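Local structure of Lmo2445 protein (Listeria monocytogenes EGD-e, 5HZL) at residues Ile150-Ala155 and Asp164-Met169. The protein is of unknown function but is a secreted, calcium-binding, internalin-like protein built on leucine-rich repeats. Sequence-based numbering, arbitrary orientation.
With CA (calcium ion), chain E.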
loop_
_atom_site.group_PDB
_atom_site.type_symbol
_atom_site.label_atom_id
_atom_site.label_comp_id
_atom_site.label_asym_id
_atom_site.label_seq_id
_atom_site.Cartn_x
_atom_site.Cartn_y
_atom_site.Cartn_z
ATOM N N ILE A 150 -5.984 -8.831 -2.698
ATOM C CA ILE A 150 -5.045 -7.737 -2.514
ATOM C C ILE A 150 -4.366 -7.849 -1.161
ATOM O O ILE A 150 -5.026 -7.958 -0.128
ATOM C CB ILE A 150 -5.795 -6.393 -2.524
ATOM C CG1 ILE A 150 -6.388 -6.141 -3.919
ATOM C CG2 ILE A 150 -4.876 -5.243 -2.111
ATOM C CD1 ILE A 150 -7.264 -4.908 -3.997
ATOM N N ASN A 151 -3.043 -7.801 -1.170
ATOM C CA ASN A 151 -2.287 -7.848 0.062
ATOM C C ASN A 151 -1.444 -6.581 0.149
ATOM O O ASN A 151 -0.596 -6.352 -0.717
ATOM C CB ASN A 151 -1.433 -9.105 0.092
ATOM C CG ASN A 151 -0.638 -9.263 1.374
ATOM O OD1 ASN A 151 -0.704 -8.464 2.294
ATOM N ND2 ASN A 151 0.129 -10.311 1.423
HETATM N N MSE A 152 -1.712 -5.764 1.176
HETATM C CA MSE A 152 -0.971 -4.521 1.434
HETATM C C MSE A 152 -0.612 -4.469 2.905
HETATM O O MSE A 152 -0.652 -3.420 3.557
HETATM C CB MSE A 152 -1.736 -3.302 0.923
HETATM C CG MSE A 152 -1.440 -3.079 -0.555
HETATM SE SE MSE A 152 -2.296 -1.432 -1.232
HETATM C CE MSE A 152 -4.167 -1.811 -0.745
ATOM N N GLU A 153 -0.221 -5.621 3.434
ATOM C CA GLU A 153 0.180 -5.714 4.824
ATOM C C GLU A 153 1.474 -4.979 5.042
ATOM O O GLU A 153 2.409 -5.147 4.274
ATOM C CB GLU A 153 0.415 -7.175 5.225
ATOM C CG GLU A 153 0.843 -7.389 6.683
ATOM C CD GLU A 153 1.017 -8.847 7.047
ATOM O OE1 GLU A 153 1.137 -9.672 6.146
ATOM O OE2 GLU A 153 1.050 -9.200 8.233
ATOM N N ASN A 154 1.519 -4.160 6.085
ATOM C CA ASN A 154 2.728 -3.448 6.462
ATOM C C ASN A 154 3.382 -2.697 5.285
ATOM O O ASN A 154 4.585 -2.743 5.106
ATOM C CB ASN A 154 3.669 -4.504 7.066
ATOM C CG ASN A 154 4.899 -3.918 7.721
ATOM O OD1 ASN A 154 4.939 -2.736 8.080
ATOM N ND2 ASN A 154 5.922 -4.768 7.898
ATOM N N ALA A 155 2.570 -2.000 4.500
ATOM C CA ALA A 155 3.026 -1.268 3.313
ATOM C C ALA A 155 3.089 0.260 3.454
ATOM O O ALA A 155 3.112 0.967 2.442
ATOM C CB ALA A 155 2.105 -1.631 2.141
ATOM N N ASP A 164 -16.104 4.615 0.988
ATOM C CA ASP A 164 -16.459 3.960 -0.295
ATOM C C ASP A 164 -15.344 3.456 -1.256
ATOM O O ASP A 164 -15.666 2.981 -2.357
ATOM C CB ASP A 164 -17.520 4.806 -1.064
ATOM C CG ASP A 164 -17.054 6.229 -1.416
ATOM O OD1 ASP A 164 -15.873 6.572 -1.224
ATOM O OD2 ASP A 164 -17.899 7.015 -1.898
ATOM N N ILE A 165 -14.066 3.509 -0.878
ATOM C CA ILE A 165 -13.063 2.992 -1.818
ATOM C C ILE A 165 -13.107 1.466 -1.877
ATOM O O ILE A 165 -13.571 0.792 -0.946
ATOM C CB ILE A 165 -11.600 3.448 -1.569
ATOM C CG1 ILE A 165 -10.977 2.813 -0.324
ATOM C CG2 ILE A 165 -11.506 4.974 -1.535
ATOM C CD1 ILE A 165 -9.500 3.133 -0.224
ATOM N N TRP A 166 -12.604 0.960 -2.995
ATOM C CA TRP A 166 -12.522 -0.452 -3.300
ATOM C C TRP A 166 -13.893 -1.157 -3.430
ATOM O O TRP A 166 -14.046 -2.346 -3.112
ATOM C CB TRP A 166 -11.545 -1.168 -2.346
ATOM C CG TRP A 166 -10.163 -0.519 -2.278
ATOM C CD1 TRP A 166 -9.421 -0.056 -3.333
ATOM C CD2 TRP A 166 -9.332 -0.371 -1.117
ATOM N NE1 TRP A 166 -8.217 0.431 -2.892
ATOM C CE2 TRP A 166 -8.129 0.240 -1.538
ATOM C CE3 TRP A 166 -9.493 -0.673 0.242
ATOM C CZ2 TRP A 166 -7.094 0.552 -0.646
ATOM C CZ3 TRP A 166 -8.467 -0.362 1.123
ATOM C CH2 TRP A 166 -7.281 0.247 0.672
HETATM N N MSE A 167 -14.871 -0.407 -3.942
HETATM C CA MSE A 167 -16.227 -0.909 -4.172
HETATM C C MSE A 167 -16.482 -1.089 -5.642
HETATM O O MSE A 167 -17.619 -1.280 -6.073
HETATM C CB MSE A 167 -17.197 0.095 -3.585
HETATM C CG MSE A 167 -17.114 0.085 -2.069
HETATM SE SE MSE A 167 -17.818 -1.625 -1.398
HETATM C CE MSE A 167 -19.751 -1.314 -1.659
ATOM N N ASN A 168 -15.404 -1.047 -6.414
ATOM C CA ASN A 168 -15.426 -1.198 -7.861
ATOM C C ASN A 168 -14.884 -2.581 -8.328
ATOM O O ASN A 168 -14.644 -2.763 -9.521
ATOM C CB ASN A 168 -14.563 -0.065 -8.471
ATOM C CG ASN A 168 -13.090 -0.088 -7.981
ATOM O OD1 ASN A 168 -12.794 -0.492 -6.841
ATOM N ND2 ASN A 168 -12.165 0.360 -8.844
HETATM N N MSE A 169 -14.699 -3.534 -7.399
HETATM C CA MSE A 169 -14.144 -4.873 -7.701
HETATM C C MSE A 169 -15.089 -5.964 -7.253
HETATM O O MSE A 169 -14.948 -6.490 -6.148
HETATM C CB MSE A 169 -12.808 -4.959 -6.970
HETATM C CG MSE A 169 -11.743 -4.141 -7.707
HETATM SE SE MSE A 169 -10.069 -4.030 -6.673
HETATM C CE MSE A 169 -10.638 -2.555 -5.496
HETATM CA CA CA E . 1.082 -11.899 7.810
#
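The indole of Trp166 meets the methyl end of Met152, a selenomethionine, obliquely at the six-membered ring of the indole. Met152 CE lies 3.8 Å from Trp166 CZ2, with CH2 of the same ring only slightly farther off. One face of the indole is covered by Ile165, whose CD1 sits over the ring centre, 3.4 Å above the plane. The ring of Phe141 also meets the indole, with the planes at about 50°. Trp166 NE1 is hydrogen-bonded to the backbone O of Pro139, which probably helps to fix the rotation of the buried indole. The Met152 and Trp166 side chains meet head-on across the core. The Met152 chain runs extended through chi2 and bends at its end (chi3 -56°), carrying CE to the indole. Ile150 makes the second contact: its CD1 lies 4.0 Å from SE of Met169, also a selenomethionine. The Ile150 side chain runs roughly perpendicular to that of Met169. All four residues are buried. They belong to the hydrophobic core of the leucine-rich repeat solenoid, where strand 149-151 lies between strands 126-128 and 174-176 of the parallel sheet. The 164-169 segment is part of the return loop leading to strand 174-176. After the strand the chain makes a type II turn from Met152 to Ala155. Asn151 OD1 accepts from Glu153 N at 3.1 Å, forming an Asx turn that overlaps the start of the type II turn. Glu153 takes no part in this core; its carboxylate binds a calcium ion through both oxygens, OE1 at 2.8 Å and OE2 at 2.7 Å. Glu153 OE2 is also hydrogen-bonded to Asn178 ND2.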